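Long-range contacts in histidinol-phosphatase (Listeria monocytogenes serotype 4b str. H7858, PDB 6NLR), which probably removes the phosphate from L-histidinol phosphate in histidine biosynthesis, using a trinuclear metal site in a PHP-type barrel: residues 156-160 against 181-186; 221-225 against 235-239. All blocks are in the same frame, centred on the assembly; numbering follows the deposited sequence.

Contact 1 of 2, residues 156-160 against 181-186; sequences QLAYL and HISLCQ. With MN (manganese (II) ion), chain E.
How helix side chains can satisfy polar groups of a neighbouring loop is well seen where residues 156-160, one turn of helix 152-168, meet 181-186, a turn that closes into a short 3-10 segment at 184-186. Gln-156 and Cys-185 come nearest in register (CA-CA 5.7 Å). Tyr-159, chi1 t, reaches across, and its OH accepts a hydrogen bond from Leu-184 N at 3.0 Å; this same amide is only weakly bonded to His-181 O (3.3 Å). Cys-185 SG sits obliquely beside the Tyr-159 ring, 3.5 Å from its CD2, a sulfur-aromatic contact. Gln-156 NE2 donates to Gln-186 OE1 at 2.7 Å, while Gln-186 NE2 turns to Gln-189. His-181 NE2 binds manganese at 2.1 Å, together with Glu-93, His-123 and two waters. Another water lies 2.6 Å from Tyr-159 OH and takes a weak bond from His-181 ND1 (3.1 Å). Through it Tyr-159 is linked, weakly, to a manganese ligand, so the helix packs behind the metal site of the PHP domain.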
ATOM      1  N   GLN A 156     -15.787   6.125  -1.360  1.00 19.33           N
ATOM      2  CA  GLN A 156     -14.584   6.994  -1.292  1.00 20.40           C
ATOM      3  C   GLN A 156     -14.488   7.558   0.133  1.00 20.33           C
ATOM      4  O   GLN A 156     -13.390   7.544   0.737  1.00 18.71           O
ATOM      5  CB  GLN A 156     -14.640   8.176  -2.265  1.00 21.28           C
ATOM      6  CG  GLN A 156     -14.428   7.820  -3.717  1.00 22.74           C
ATOM      7  CD  GLN A 156     -14.679   8.992  -4.635  1.00 26.50           C
ATOM      8  OE1 GLN A 156     -15.698   9.672  -4.541  1.00 26.08           O
ATOM      9  NE2 GLN A 156     -13.755   9.232  -5.547  1.00 25.88           N
ATOM     10  N   LEU A 157     -15.604   8.069   0.644  1.00 19.64           N
ATOM     11  CA  LEU A 157     -15.585   8.784   1.943  1.00 21.02           C
ATOM     12  C   LEU A 157     -15.353   7.775   3.078  1.00 21.36           C
ATOM     13  O   LEU A 157     -14.611   8.114   4.025  1.00 20.95           O
ATOM     14  CB  LEU A 157     -16.887   9.571   2.104  1.00 23.30           C
ATOM     15  CG  LEU A 157     -17.007  10.759   1.158  1.00 23.89           C
ATOM     16  CD1 LEU A 157     -18.417  11.296   1.101  1.00 27.96           C
ATOM     17  CD2 LEU A 157     -16.040  11.828   1.584  1.00 25.01           C
ATOM     18  N   ALA A 158     -15.922   6.566   2.988  1.00 19.40           N
ATOM     19  CA  ALA A 158     -15.669   5.519   4.009  1.00 19.84           C
ATOM     20  C   ALA A 158     -14.184   5.106   3.967  1.00 19.74           C
ATOM     21  O   ALA A 158     -13.547   4.942   5.023  1.00 19.30           O
ATOM     22  CB  ALA A 158     -16.567   4.359   3.775  1.00 20.27           C
ATOM     23  N   TYR A 159     -13.639   4.973   2.769  1.00 20.78           N
ATOM     24  CA  TYR A 159     -12.208   4.627   2.548  1.00 20.54           C
ATOM     25  C   TYR A 159     -11.317   5.699   3.186  1.00 20.82           C
ATOM     26  O   TYR A 159     -10.385   5.350   3.977  1.00 20.45           O
ATOM     27  CB  TYR A 159     -11.937   4.457   1.054  1.00 19.33           C
ATOM     28  CG  TYR A 159     -10.472   4.428   0.728  1.00 20.40           C
ATOM     29  CD1 TYR A 159      -9.720   3.268   0.929  1.00 20.91           C
ATOM     30  CD2 TYR A 159      -9.826   5.570   0.272  1.00 19.62           C
ATOM     31  CE1 TYR A 159      -8.361   3.249   0.668  1.00 19.66           C
ATOM     32  CE2 TYR A 159      -8.479   5.549  -0.027  1.00 18.74           C
ATOM     33  CZ  TYR A 159      -7.737   4.399   0.190  1.00 18.59           C
ATOM     34  OH  TYR A 159      -6.392   4.410  -0.090  1.00 18.23           O
ATOM     35  N   LEU A 160     -11.584   6.969   2.882  1.00 21.11           N
ATOM     36  CA  LEU A 160     -10.740   8.076   3.400  1.00 22.63           C
ATOM     37  C   LEU A 160     -10.871   8.170   4.927  1.00 21.77           C
ATOM     38  O   LEU A 160      -9.872   8.552   5.565  1.00 21.33           O
ATOM     39  CB  LEU A 160     -11.096   9.386   2.696  1.00 21.79           C
ATOM     40  CG  LEU A 160     -10.741   9.413   1.216  1.00 19.73           C
ATOM     41  CD1 LEU A 160     -11.204  10.708   0.573  1.00 23.76           C
ATOM     42  CD2 LEU A 160      -9.256   9.244   1.012  1.00 20.64           C
ATOM     43  N   HIS A 181      -0.492   3.978  -0.906  1.00 21.16           N
ATOM     44  CA  HIS A 181      -1.464   4.265  -2.003  1.00 21.56           C
ATOM     45  C   HIS A 181      -2.778   4.869  -1.480  1.00 22.95           C
ATOM     46  O   HIS A 181      -3.796   4.161  -1.528  1.00 22.05           O
ATOM     47  CB  HIS A 181      -1.704   2.980  -2.823  1.00 22.74           C
ATOM     48  CG  HIS A 181      -1.858   1.727  -2.017  1.00 22.44           C
ATOM     49  ND1 HIS A 181      -2.791   1.624  -0.985  1.00 19.89           N
ATOM     50  CD2 HIS A 181      -1.236   0.517  -2.116  1.00 22.59           C
ATOM     51  CE1 HIS A 181      -2.729   0.390  -0.478  1.00 24.71           C
ATOM     52  NE2 HIS A 181      -1.777  -0.314  -1.148  1.00 21.83           N
ATOM     53  N   ILE A 182      -2.808   6.158  -1.099  1.00 22.57           N
ATOM     54  CA  ILE A 182      -3.974   6.729  -0.354  1.00 23.19           C
ATOM     55  C   ILE A 182      -5.167   7.098  -1.258  1.00 24.47           C
ATOM     56  O   ILE A 182      -6.032   7.853  -0.776  1.00 30.13           O
ATOM     57  CB  ILE A 182      -3.581   7.928   0.520  1.00 23.77           C
ATOM     58  CG1 ILE A 182      -3.057   9.108  -0.301  1.00 25.60           C
ATOM     59  CG2 ILE A 182      -2.630   7.499   1.619  1.00 25.00           C
ATOM     60  CD1 ILE A 182      -3.114  10.432   0.457  1.00 26.76           C
ATOM     61  N   SER A 183      -5.274   6.590  -2.480  1.00 22.25           N
ATOM     62  CA  SER A 183      -6.518   6.718  -3.283  1.00 21.59           C
ATOM     63  C   SER A 183      -6.886   5.348  -3.868  1.00 21.51           C
ATOM     64  O   SER A 183      -7.364   5.298  -5.040  1.00 19.33           O
ATOM     65  CB  SER A 183      -6.364   7.769  -4.358  1.00 23.76           C
ATOM     66  OG  SER A 183      -5.312   7.419  -5.256  1.00 22.41           O
ATOM     67  N   LEU A 184      -6.689   4.285  -3.088  1.00 20.01           N
ATOM     68  CA  LEU A 184      -6.919   2.883  -3.547  1.00 20.76           C
ATOM     69  C   LEU A 184      -8.408   2.675  -3.873  1.00 21.33           C
ATOM     70  O   LEU A 184      -8.721   1.733  -4.601  1.00 21.97           O
ATOM     71  CB  LEU A 184      -6.452   1.882  -2.484  1.00 21.30           C
ATOM     72  CG  LEU A 184      -6.409   0.421  -2.959  1.00 20.57           C
ATOM     73  CD1 LEU A 184      -5.285   0.218  -3.977  1.00 21.97           C
ATOM     74  CD2 LEU A 184      -6.215  -0.516  -1.780  1.00 21.77           C
ATOM     75  N   CYS A 185      -9.287   3.525  -3.353  1.00 21.40           N
ATOM     76  CA  CYS A 185     -10.737   3.579  -3.691  1.00 23.08           C
ATOM     77  C   CYS A 185     -10.946   3.880  -5.188  1.00 21.88           C
ATOM     78  O   CYS A 185     -12.098   3.708  -5.641  1.00 24.78           O
ATOM     79  CB  CYS A 185     -11.457   4.616  -2.832  1.00 23.25           C
ATOM     80  SG  CYS A 185     -10.811   6.313  -2.979  1.00 26.56           S
ATOM     81  N   GLN A 186      -9.894   4.223  -5.941  1.00 21.53           N
ATOM     82  CA  GLN A 186      -9.985   4.505  -7.410  1.00 24.03           C
ATOM     83  C   GLN A 186      -9.515   3.308  -8.253  1.00 22.58           C
ATOM     84  O   GLN A 186      -9.529   3.412  -9.488  1.00 24.61           O
ATOM     85  CB  GLN A 186      -9.177   5.756  -7.783  1.00 23.14           C
ATOM     86  CG  GLN A 186      -9.536   6.984  -6.960  1.00 23.06           C
ATOM     87  CD  GLN A 186     -11.000   7.352  -6.995  1.00 26.12           C
ATOM     88  OE1 GLN A 186     -11.631   7.559  -5.957  1.00 27.79           O
ATOM     89  NE2 GLN A 186     -11.564   7.440  -8.200  1.00 24.65           N
TER
HETATM   90 MN    MN E 302      -1.296  -2.375  -0.874  0.78 16.40          MN
HETATM   91  O   HOH W   1      -5.146   2.373   0.839  1.00 17.20           O
HETATM   92  O   HOH W   2      -2.864  -2.385  -2.587  1.00 42.97           O
HETATM   93  O   HOH W   3       0.081  -2.240  -2.025  1.00 18.48           O

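Contact 2 of 2, residues 221-225 against 235-239; sequences LDFNT and ETYPP
A loop can dock on the end of a parallel strand through a single antiparallel bridge, as residues 221-225 and 235-239 illustrate. The first segment is extended from Leu-221 to Asn-224; the second has no regular structure and carries a cis peptide before Pro-238. Tyr-237 and Asn-224, the two residues most covered here, form the hydrogen-bonded pair, CA-CA 5.0 Å: Asn-224 N donates to Tyr-237 O and Tyr-237 N to Asn-224 O, each at 2.9 Å and nearly linear. Asn-224 OD1 lies at the edge of the Tyr-237 ring, 3.7 Å from CD2. With chi1 t, Asn-224 directs ND2 to Asp-222 OD2 (3.0 Å), which also accepts from the backbone N of His-181, and to the metal ligand Asp-258, so the bridge lies close to the metal site. Thr-236, the third, with chi1 p, packs CG2 on Phe-223 CZ at 3.8 Å, while its OG1 donates to Pro-238 O at 2.6 Å; Pro-239 follows at the N-cap of helix 240-248. Strand 220-224 is the middle of a parallel sheet, between 178-179 and 253-256; helices 240-248 and 269-276 cover the side on which Phe-223 packs, against Val-243 and Tyr-272.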
ATOM      1  N   LEU A 221       4.262   9.998   2.024  1.00 23.19           N
ATOM      2  CA  LEU A 221       3.291   9.285   1.168  1.00 24.16           C
ATOM      3  C   LEU A 221       4.021   8.413   0.149  1.00 24.72           C
ATOM      4  O   LEU A 221       5.039   8.847  -0.415  1.00 25.39           O
ATOM      5  CB  LEU A 221       2.376  10.299   0.487  1.00 26.26           C
ATOM      6  CG  LEU A 221       1.489  11.088   1.444  1.00 27.56           C
ATOM      7  CD1 LEU A 221       0.713  12.165   0.709  1.00 29.56           C
ATOM      8  CD2 LEU A 221       0.572  10.135   2.192  1.00 28.17           C
ATOM      9  N   ASP A 222       3.484   7.199  -0.015  1.00 23.53           N
ATOM     10  CA  ASP A 222       3.728   6.234  -1.116  1.00 23.72           C
ATOM     11  C   ASP A 222       3.187   6.874  -2.394  1.00 24.12           C
ATOM     12  O   ASP A 222       1.955   7.052  -2.477  1.00 26.40           O
ATOM     13  CB  ASP A 222       3.043   4.920  -0.731  1.00 23.81           C
ATOM     14  CG  ASP A 222       3.119   3.729  -1.681  1.00 25.53           C
ATOM     15  OD1 ASP A 222       4.208   3.485  -2.223  1.00 28.04           O
ATOM     16  OD2 ASP A 222       2.077   3.012  -1.805  1.00 26.95           O
ATOM     17  N   PHE A 223       4.053   7.264  -3.324  1.00 23.47           N
ATOM     18  CA  PHE A 223       3.619   7.714  -4.672  1.00 23.10           C
ATOM     19  C   PHE A 223       3.602   6.448  -5.527  1.00 22.51           C
ATOM     20  O   PHE A 223       4.652   6.030  -6.058  1.00 22.51           O
ATOM     21  CB  PHE A 223       4.513   8.807  -5.258  1.00 26.55           C
ATOM     22  CG  PHE A 223       4.059   9.283  -6.617  1.00 30.08           C
ATOM     23  CD1 PHE A 223       4.314   8.537  -7.769  1.00 34.49           C
ATOM     24  CD2 PHE A 223       3.367  10.469  -6.756  1.00 36.70           C
ATOM     25  CE1 PHE A 223       3.909   8.976  -9.016  1.00 37.96           C
ATOM     26  CE2 PHE A 223       2.943  10.901  -8.008  1.00 41.21           C
ATOM     27  CZ  PHE A 223       3.210  10.156  -9.137  1.00 39.49           C
ATOM     28  N   ASN A 224       2.427   5.826  -5.603  1.00 20.88           N
ATOM     29  CA  ASN A 224       2.277   4.428  -6.070  1.00 21.51           C
ATOM     30  C   ASN A 224       1.805   4.411  -7.540  1.00 23.17           C
ATOM     31  O   ASN A 224       0.710   4.928  -7.843  1.00 21.67           O
ATOM     32  CB  ASN A 224       1.409   3.694  -5.064  1.00 21.88           C
ATOM     33  CG  ASN A 224       1.317   2.206  -5.306  1.00 24.35           C
ATOM     34  OD1 ASN A 224       1.136   1.769  -6.444  1.00 22.14           O
ATOM     35  ND2 ASN A 224       1.439   1.440  -4.230  1.00 20.60           N
ATOM     36  N   THR A 225       2.608   3.831  -8.424  1.00 21.22           N
ATOM     37  CA  THR A 225       2.372   3.812  -9.888  1.00 24.69           C
ATOM     38  C   THR A 225       1.606   2.565 -10.328  1.00 24.90           C
ATOM     39  O   THR A 225       1.235   2.504 -11.521  1.00 23.89           O
ATOM     40  CB  THR A 225       3.684   3.976 -10.658  1.00 25.57           C
ATOM     41  OG1 THR A 225       4.547   2.886 -10.282  1.00 28.73           O
ATOM     42  CG2 THR A 225       4.296   5.337 -10.372  1.00 25.50           C
ATOM     43  N   GLU A 235      -4.637   5.457 -13.203  1.00 41.81           N
ATOM     44  CA  GLU A 235      -4.201   6.651 -12.435  1.00 36.79           C
ATOM     45  C   GLU A 235      -3.141   6.283 -11.374  1.00 31.78           C
ATOM     46  O   GLU A 235      -3.172   5.157 -10.861  1.00 29.27           O
ATOM     47  CB  GLU A 235      -5.463   7.253 -11.807  1.00 42.56           C
ATOM     48  CG  GLU A 235      -5.264   8.640 -11.249  1.00 50.65           C
ATOM     49  CD  GLU A 235      -4.607   9.587 -12.231  1.00 56.29           C
ATOM     50  OE1 GLU A 235      -3.331   9.516 -12.406  1.00 42.80           O
ATOM     51  OE2 GLU A 235      -5.373  10.367 -12.836  1.00 66.44           O
ATOM     52  N   THR A 236      -2.260   7.229 -11.030  1.00 25.16           N
ATOM     53  CA  THR A 236      -1.337   7.092  -9.867  1.00 26.64           C
ATOM     54  C   THR A 236      -2.148   7.196  -8.578  1.00 22.52           C
ATOM     55  O   THR A 236      -3.215   7.831  -8.571  1.00 20.08           O
ATOM     56  CB  THR A 236      -0.201   8.117  -9.866  1.00 24.75           C
ATOM     57  OG1 THR A 236      -0.836   9.394  -9.845  1.00 28.52           O
ATOM     58  CG2 THR A 236       0.717   7.964 -11.060  1.00 27.60           C
ATOM     59  N   TYR A 237      -1.645   6.585  -7.518  1.00 22.38           N
ATOM     60  CA  TYR A 237      -2.184   6.756  -6.152  1.00 22.33           C
ATOM     61  C   TYR A 237      -1.164   7.589  -5.395  1.00 24.55           C
ATOM     62  O   TYR A 237      -0.093   7.066  -5.059  1.00 22.04           O
ATOM     63  CB  TYR A 237      -2.394   5.420  -5.414  1.00 24.28           C
ATOM     64  CG  TYR A 237      -3.057   4.278  -6.155  1.00 25.49           C
ATOM     65  CD1 TYR A 237      -4.403   4.292  -6.474  1.00 25.71           C
ATOM     66  CD2 TYR A 237      -2.352   3.119  -6.469  1.00 29.62           C
ATOM     67  CE1 TYR A 237      -5.018   3.219  -7.107  1.00 27.62           C
ATOM     68  CE2 TYR A 237      -2.956   2.017  -7.060  1.00 25.87           C
ATOM     69  CZ  TYR A 237      -4.302   2.059  -7.366  1.00 28.91           C
ATOM     70  OH  TYR A 237      -4.938   0.991  -7.930  1.00 34.21           O
ATOM     71  N   PRO A 238      -1.433   8.882  -5.084  1.00 24.92           N
ATOM     72  CA  PRO A 238      -2.671   9.570  -5.439  1.00 23.40           C
ATOM     73  C   PRO A 238      -2.566  10.240  -6.812  1.00 23.98           C
ATOM     74  O   PRO A 238      -1.505  10.240  -7.444  1.00 24.80           O
ATOM     75  CB  PRO A 238      -2.806  10.566  -4.287  1.00 26.62           C
ATOM     76  CG  PRO A 238      -1.368  10.897  -3.885  1.00 27.12           C
ATOM     77  CD  PRO A 238      -0.517   9.731  -4.315  1.00 27.10           C
ATOM     78  N   PRO A 239      -3.659  10.841  -7.321  1.00 22.56           N
ATOM     79  CA  PRO A 239      -3.611  11.644  -8.541  1.00 24.30           C
ATOM     80  C   PRO A 239      -2.960  13.025  -8.342  1.00 25.95           C
ATOM     81  O   PRO A 239      -2.759  13.466  -7.239  1.00 23.56           O
ATOM     82  CB  PRO A 239      -5.078  11.811  -8.936  1.00 24.10           C
ATOM     83  CG  PRO A 239      -5.852  11.607  -7.685  1.00 26.14           C
ATOM     84  CD  PRO A 239      -5.003  10.782  -6.745  1.00 25.28           C
TER

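Both contacts are buried, and their centres lie about 11 Å apart, yet they solve different problems. Contact 1 joins a helix to a loop through side chains of the helix, which meet both side chains and a backbone amide of the loop; contact 2 joins a strand end to a loop through paired backbone amides, with apolar packing beside them. Along the chain they follow in series, but in space they touch: Asp-222 OD2 lies 2.9 Å from His-181 N, a probable hydrogen bond, and Ser-183 OG packs 3.3 Å from Tyr-237 CA. The metal ligand His-181 belongs to contact 1, whereas contact 2 brings Asn-224 to the metal ligand Asp-258. Neighbouring loops near one trinuclear site can thus be held by quite different chemistry.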